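Local coordinates for protein erythrocyte binding antigen 140 (Plasmodium falciparum, PDB 4GF2) that probably binds a receptor on the host erythrocyte surface during invasion, through a region built of two Duffy-binding-like domains, at residues R39-I45 with N92-F97; L356-E361 with N423-K429. The protein carries 3 engineered substitutions. All blocks are in the same frame, centred on the assembly; numbering follows the deposited sequence.

Contact 1. Residues R39-I45 with N92-F97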
loop_
_atom_site.group_PDB
_atom_site.type_symbol
_atom_site.label_atom_id
_atom_site.label_comp_id
_atom_site.label_asym_id
_atom_site.label_seq_id
_atom_site.Cartn_x
_atom_site.Cartn_y
_atom_site.Cartn_z
ATOM N N ARG A 39 -8.568 -23.941 -19.546
ATOM C CA ARG A 39 -8.494 -24.817 -20.706
ATOM C C ARG A 39 -9.245 -26.115 -20.428
ATOM O O ARG A 39 -9.940 -26.637 -21.299
ATOM C CB ARG A 39 -7.042 -25.118 -21.077
ATOM C CG ARG A 39 -6.907 -26.055 -22.282
ATOM C CD ARG A 39 -5.518 -26.664 -22.380
ATOM N NE ARG A 39 -5.060 -27.164 -21.089
ATOM C CZ ARG A 39 -5.493 -28.280 -20.510
ATOM N NH1 ARG A 39 -6.406 -29.039 -21.099
ATOM N NH2 ARG A 39 -5.008 -28.633 -19.330
ATOM N N LYS A 40 -9.104 -26.632 -19.211
ATOM C CA LYS A 40 -9.791 -27.854 -18.808
ATOM C C LYS A 40 -11.287 -27.603 -18.613
ATOM O O LYS A 40 -12.118 -28.425 -18.987
ATOM C CB LYS A 40 -9.185 -28.411 -17.518
ATOM C CG LYS A 40 -9.932 -29.608 -16.943
ATOM C CD LYS A 40 -9.947 -30.771 -17.928
ATOM C CE LYS A 40 -10.463 -32.056 -17.289
ATOM N NZ LYS A 40 -11.902 -31.973 -16.916
ATOM N N ILE A 41 -11.624 -26.465 -18.025
ATOM C CA ILE A 41 -13.022 -26.099 -17.826
ATOM C C ILE A 41 -13.782 -26.092 -19.151
ATOM O O ILE A 41 -14.946 -26.490 -19.205
ATOM C CB ILE A 41 -13.144 -24.727 -17.135
ATOM C CG1 ILE A 41 -12.695 -24.840 -15.678
ATOM C CG2 ILE A 41 -14.579 -24.207 -17.188
ATOM C CD1 ILE A 41 -12.529 -23.517 -14.992
ATOM N N GLN A 42 -13.116 -25.662 -20.218
ATOM C CA GLN A 42 -13.770 -25.520 -21.517
ATOM C C GLN A 42 -13.479 -26.674 -22.471
ATOM O O GLN A 42 -13.816 -26.605 -23.655
ATOM C CB GLN A 42 -13.362 -24.204 -22.172
ATOM C CG GLN A 42 -13.856 -22.975 -21.430
ATOM C CD GLN A 42 -13.905 -21.748 -22.314
ATOM O OE1 GLN A 42 -12.871 -21.197 -22.695
ATOM N NE2 GLN A 42 -15.110 -21.316 -22.655
ATOM N N LEU A 43 -12.855 -27.729 -21.960
ATOM C CA LEU A 43 -12.582 -28.912 -22.765
ATOM C C LEU A 43 -13.843 -29.317 -23.519
ATOM O O LEU A 43 -14.933 -29.334 -22.952
ATOM C CB LEU A 43 -12.112 -30.061 -21.874
ATOM C CG LEU A 43 -11.544 -31.279 -22.608
ATOM C CD1 LEU A 43 -10.184 -30.964 -23.234
ATOM C CD2 LEU A 43 -11.445 -32.480 -21.671
ATOM N N CYS A 44 -13.692 -29.635 -24.800
ATOM C CA CYS A 44 -14.842 -29.913 -25.655
ATOM C C CYS A 44 -15.449 -31.282 -25.359
ATOM O O CYS A 44 -14.923 -32.304 -25.784
ATOM C CB CYS A 44 -14.437 -29.835 -27.125
ATOM S SG CYS A 44 -15.798 -30.146 -28.260
ATOM N N ILE A 45 -16.565 -31.290 -24.636
ATOM C CA ILE A 45 -17.209 -32.537 -24.236
ATOM C C ILE A 45 -18.725 -32.543 -24.451
ATOM O O ILE A 45 -19.369 -33.581 -24.320
ATOM C CB ILE A 45 -16.926 -32.831 -22.755
ATOM C CG1 ILE A 45 -17.539 -31.737 -21.877
ATOM C CG2 ILE A 45 -15.430 -32.923 -22.524
ATOM C CD1 ILE A 45 -17.304 -31.935 -20.401
ATOM N N ASN A 92 -1.880 -30.926 -23.794
ATOM C CA ASN A 92 -2.430 -30.921 -22.445
ATOM C C ASN A 92 -3.914 -31.235 -22.429
ATOM O O ASN A 92 -4.419 -31.812 -21.470
ATOM C CB ASN A 92 -2.152 -29.589 -21.759
ATOM C CG ASN A 92 -0.697 -29.422 -21.413
ATOM O OD1 ASN A 92 0.056 -30.394 -21.392
ATOM N ND2 ASN A 92 -0.288 -28.193 -21.132
ATOM N N SER A 93 -4.615 -30.867 -23.492
ATOM C CA SER A 93 -6.027 -31.204 -23.579
ATOM C C SER A 93 -6.203 -32.682 -23.885
ATOM O O SER A 93 -7.125 -33.314 -23.371
ATOM C CB SER A 93 -6.744 -30.347 -24.616
ATOM O OG SER A 93 -7.181 -29.136 -24.027
ATOM N N PHE A 94 -5.322 -33.238 -24.713
ATOM C CA PHE A 94 -5.382 -34.666 -25.003
ATOM C C PHE A 94 -5.207 -35.456 -23.712
ATOM O O PHE A 94 -5.881 -36.459 -23.480
ATOM C CB PHE A 94 -4.308 -35.077 -26.007
ATOM C CG PHE A 94 -4.297 -36.553 -26.309
ATOM C CD1 PHE A 94 -5.254 -37.111 -27.137
ATOM C CD2 PHE A 94 -3.330 -37.378 -25.763
ATOM C CE1 PHE A 94 -5.248 -38.460 -27.416
ATOM C CE2 PHE A 94 -3.321 -38.731 -26.039
ATOM C CZ PHE A 94 -4.278 -39.270 -26.871
ATOM N N SER A 95 -4.296 -34.987 -22.869
ATOM C CA SER A 95 -4.012 -35.660 -21.615
ATOM C C SER A 95 -5.211 -35.598 -20.677
ATOM O O SER A 95 -5.485 -36.553 -19.955
ATOM C CB SER A 95 -2.789 -35.035 -20.949
ATOM O OG SER A 95 -1.664 -35.124 -21.800
ATOM N N ASP A 96 -5.924 -34.475 -20.688
ATOM C CA ASP A 96 -7.107 -34.322 -19.844
ATOM C C ASP A 96 -8.259 -35.192 -20.338
ATOM O O ASP A 96 -9.044 -35.697 -19.536
ATOM C CB ASP A 96 -7.540 -32.859 -19.764
ATOM C CG ASP A 96 -6.722 -32.064 -18.763
ATOM O OD1 ASP A 96 -6.290 -32.654 -17.754
ATOM O OD2 ASP A 96 -6.512 -30.853 -18.984
ATOM N N PHE A 97 -8.362 -35.371 -21.652
ATOM C CA PHE A 97 -9.324 -36.326 -22.198
ATOM C C PHE A 97 -9.052 -37.703 -21.604
ATOM O O PHE A 97 -9.975 -38.409 -21.197
ATOM C CB PHE A 97 -9.250 -36.399 -23.726
ATOM C CG PHE A 97 -10.017 -35.312 -24.431
ATOM C CD1 PHE A 97 -11.379 -35.168 -24.235
ATOM C CD2 PHE A 97 -9.377 -34.448 -25.311
ATOM C CE1 PHE A 97 -12.087 -34.170 -24.890
ATOM C CE2 PHE A 97 -10.078 -33.455 -25.968
ATOM C CZ PHE A 97 -11.436 -33.315 -25.756
#

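Contact 2. Residues L356-E361 with N423-K429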
loop_
_atom_site.group_PDB
_atom_site.type_symbol
_atom_site.label_atom_id
_atom_site.label_comp_id
_atom_site.label_asym_id
_atom_site.label_seq_id
_atom_site.Cartn_x
_atom_site.Cartn_y
_atom_site.Cartn_z
ATOM N N LEU A 356 -3.368 12.434 -4.164
ATOM C CA LEU A 356 -3.957 11.202 -3.652
ATOM C C LEU A 356 -5.466 11.186 -3.885
ATOM O O LEU A 356 -6.250 11.039 -2.948
ATOM C CB LEU A 356 -3.654 11.035 -2.164
ATOM C CG LEU A 356 -2.190 10.795 -1.787
ATOM C CD1 LEU A 356 -1.548 9.735 -2.690
ATOM C CD2 LEU A 356 -1.395 12.089 -1.816
ATOM N N HIS A 357 -5.867 11.326 -5.144
ATOM C CA HIS A 357 -7.278 11.437 -5.478
ATOM C C HIS A 357 -7.876 10.083 -5.856
ATOM O O HIS A 357 -9.094 9.950 -5.968
ATOM C CB HIS A 357 -7.468 12.433 -6.628
ATOM C CG HIS A 357 -6.860 11.982 -7.919
ATOM N ND1 HIS A 357 -5.574 12.317 -8.293
ATOM C CD2 HIS A 357 -7.356 11.218 -8.919
ATOM C CE1 HIS A 357 -5.309 11.780 -9.470
ATOM N NE2 HIS A 357 -6.372 11.108 -9.873
ATOM N N ARG A 358 -7.022 9.081 -6.046
ATOM C CA ARG A 358 -7.477 7.770 -6.507
ATOM C C ARG A 358 -7.990 6.901 -5.357
ATOM O O ARG A 358 -8.712 5.928 -5.579
ATOM C CB ARG A 358 -6.359 7.058 -7.273
ATOM C CG ARG A 358 -5.860 7.848 -8.476
ATOM C CD ARG A 358 -5.165 6.965 -9.503
ATOM N NE ARG A 358 -4.925 7.684 -10.754
ATOM C CZ ARG A 358 -4.528 7.113 -11.889
ATOM N NH1 ARG A 358 -4.321 5.804 -11.949
ATOM N NH2 ARG A 358 -4.340 7.855 -12.972
ATOM N N GLY A 359 -7.612 7.252 -4.133
ATOM C CA GLY A 359 -8.164 6.617 -2.950
ATOM C C GLY A 359 -7.581 5.259 -2.597
ATOM O O GLY A 359 -8.294 4.395 -2.086
ATOM N N HIS A 360 -6.292 5.061 -2.861
ATOM C CA HIS A 360 -5.622 3.822 -2.487
ATOM C C HIS A 360 -4.988 3.984 -1.109
ATOM O O HIS A 360 -4.177 4.884 -0.893
ATOM C CB HIS A 360 -4.560 3.446 -3.524
ATOM C CG HIS A 360 -5.113 3.176 -4.889
ATOM N ND1 HIS A 360 -5.932 2.101 -5.161
ATOM C CD2 HIS A 360 -4.960 3.837 -6.062
ATOM C CE1 HIS A 360 -6.263 2.114 -6.440
ATOM N NE2 HIS A 360 -5.686 3.156 -7.009
ATOM N N GLU A 361 -5.362 3.113 -0.179
ATOM C CA GLU A 361 -4.880 3.222 1.193
ATOM C C GLU A 361 -3.361 3.146 1.292
ATOM O O GLU A 361 -2.749 3.908 2.037
ATOM C CB GLU A 361 -5.500 2.149 2.091
ATOM C CG GLU A 361 -5.314 2.465 3.576
ATOM C CD GLU A 361 -5.721 1.331 4.495
ATOM O OE1 GLU A 361 -6.782 0.714 4.260
ATOM O OE2 GLU A 361 -4.978 1.065 5.463
ATOM N N ASN A 423 -8.858 13.220 1.057
ATOM C CA ASN A 423 -8.310 12.088 0.329
ATOM C C ASN A 423 -8.292 10.817 1.165
ATOM O O ASN A 423 -8.220 9.715 0.626
ATOM C CB ASN A 423 -6.928 12.422 -0.222
ATOM C CG ASN A 423 -7.009 13.257 -1.476
ATOM O OD1 ASN A 423 -8.005 13.202 -2.194
ATOM N ND2 ASN A 423 -5.977 14.033 -1.747
ATOM N N LEU A 424 -8.376 10.971 2.481
ATOM C CA LEU A 424 -8.568 9.823 3.356
ATOM C C LEU A 424 -10.028 9.390 3.314
ATOM O O LEU A 424 -10.334 8.199 3.400
ATOM C CB LEU A 424 -8.159 10.151 4.786
ATOM C CG LEU A 424 -8.326 8.992 5.768
ATOM C CD1 LEU A 424 -7.707 7.718 5.213
ATOM C CD2 LEU A 424 -7.694 9.349 7.099
ATOM N N ASN A 425 -10.929 10.360 3.179
ATOM C CA ASN A 425 -12.334 10.054 2.964
ATOM C C ASN A 425 -12.496 9.226 1.697
ATOM O O ASN A 425 -13.300 8.298 1.654
ATOM C CB ASN A 425 -13.167 11.331 2.863
ATOM C CG ASN A 425 -13.280 12.063 4.188
ATOM O OD1 ASN A 425 -12.988 11.512 5.249
ATOM N ND2 ASN A 425 -13.720 13.313 4.130
ATOM N N LYS A 426 -11.717 9.554 0.670
ATOM C CA LYS A 426 -11.753 8.801 -0.580
ATOM C C LYS A 426 -11.311 7.357 -0.368
ATOM O O LYS A 426 -11.885 6.437 -0.948
ATOM C CB LYS A 426 -10.876 9.466 -1.641
ATOM C CG LYS A 426 -11.438 10.768 -2.172
ATOM C CD LYS A 426 -10.614 11.297 -3.331
ATOM C CE LYS A 426 -11.167 12.619 -3.840
ATOM N NZ LYS A 426 -10.415 13.131 -5.022
ATOM N N VAL A 427 -10.291 7.155 0.457
ATOM C CA VAL A 427 -9.859 5.804 0.795
ATOM C C VAL A 427 -11.032 5.016 1.365
ATOM O O VAL A 427 -11.181 3.821 1.100
ATOM C CB VAL A 427 -8.710 5.810 1.812
ATOM C CG1 VAL A 427 -8.441 4.401 2.323
ATOM C CG2 VAL A 427 -7.458 6.405 1.186
ATOM N N ASN A 428 -11.865 5.695 2.148
ATOM C CA ASN A 428 -13.071 5.086 2.697
ATOM C C ASN A 428 -14.099 4.820 1.602
ATOM O O ASN A 428 -14.633 5.751 1.002
ATOM C CB ASN A 428 -13.671 5.993 3.769
ATOM C CG ASN A 428 -14.902 5.403 4.414
ATOM O OD1 ASN A 428 -15.286 4.267 4.132
ATOM N ND2 ASN A 428 -15.529 6.173 5.290
ATOM N N LYS A 429 -14.375 3.544 1.348
ATOM C CA LYS A 429 -15.253 3.154 0.250
ATOM C C LYS A 429 -16.689 2.953 0.716
ATOM O O LYS A 429 -17.558 2.573 -0.068
ATOM C CB LYS A 429 -14.740 1.869 -0.406
ATOM C CG LYS A 429 -13.308 1.957 -0.901
ATOM C CD LYS A 429 -13.125 3.098 -1.889
ATOM C CE LYS A 429 -11.682 3.213 -2.353
ATOM N NZ LYS A 429 -11.486 4.377 -3.265
#

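Contact 1. Residues R39-I45 with N92-F97
Arg39 meets Asp96 in a salt bridge of two hydrogen bonds, both to the single oxygen OD2, with guanidinium and carboxylate nearly coplanar (18° apart). Arg39 NH2 is 2.7 Å from Asp96 OD2, almost in line with its C-O bond, and Arg39 NH1 reaches the anti lone pair of Asp96 OD2 at 2.8 Å. Arg39 NH1 also donates to Ser93 OG at 3.0 Å, out of the guanidinium plane; Ser93 OG bonds Glu70 too, and Asn92 CB covers one guanidinium face. With OD1 bonded to Gln175 and Trp179 NE1, both oxygens of the buried carboxylate have partners. Past the helix end, Leu43 lays CD1 over the face of the Phe97 ring, 3.9 Å from its centroid, a CH-pi contact; CG anti to the backbone N (chi1 -169°) carries the branch there. Cys44 O sits in plane at the ring's edge, 3.5 Å from Phe97 CE1. Lys40 runs its CD past the Asp96 carboxylate and ends on Asp107 and Asp105. Within a Duffy binding domain, helix 38-41 and its following turn thus join helix 83-101; helix 175-202 gives Arg39 NH2 a second carboxylate, Glu182, helix 56-78 packs on Leu43 and Phe97, and disulfide Cys14-Cys44 ties in helix 4-14.

Contact 2. Residues L356-E361 with N423-K429
In the second Duffy binding domain, the loop ending at the N-cap of helix 361-382 crosses the C-terminal end of helix 415-427, bringing Gly359 against Val427. Their CA atoms are 4.2 Å apart, an approach helped by the lack of a side chain at Gly359, whose phi of 79° also turns the loop here. The C-H of Val427 CA points almost straight at Gly359 O, 3.6 Å away and with 169° at the hydrogen, arriving from the side of the carbonyl. Beside it Val427 CG1, set anti to the backbone N by chi1 170°, touches Glu361 CB at 3.7 Å, the two side chains crossing at about a right angle. Lys429 folds back over the helix end: its chain bends at chi2 and places NZ 3.1 Å from Lys426 O, above the carbonyl plane, and 3.4 Å from Gly359 O in a weak bond. On the other flank Lys426 runs extended along the loop, its CD 3.3 Å from His357 O and its NZ 3.4 Å from His357 CB. Further back, Asn423 lies beside Leu356, though the position of its amide is doubtful. Tyr364 of helix 361-382 touches Asn423 and Val427, so the loop and the helix it leads into both lean on helix 415-427. The polar links are sparse and lie toward solvent. Lys429, joining a carbonyl of the helix end to one of the loop, would probably offset the partial negative charge of that end, leaving the rest to van der Waals contacts and a single CA-H...O contact.

Contacts 1 and 2 belong to different Duffy binding domains of the probable receptor-binding region, and follow one another along the chain. Their centres are 44 Å apart and their nearest atoms about 28 Å, so they do not touch. The centre of contact 1 is about 39 Å and that of contact 2 about 12 Å from the centre of the chain. Contact 1, buried, sets a short helix and the turn after it against a helix through charged, aromatic and aliphatic (Leu43) side chains; contact 2, partly exposed, sets a loop there, combining a close main-chain approach at Gly359 with Val427 and two lysine chains. Bound glycerol, probably from the crystallisation liquor, lies about 3 Å from the Asn92 side chain and about 4 Å from that of Leu356.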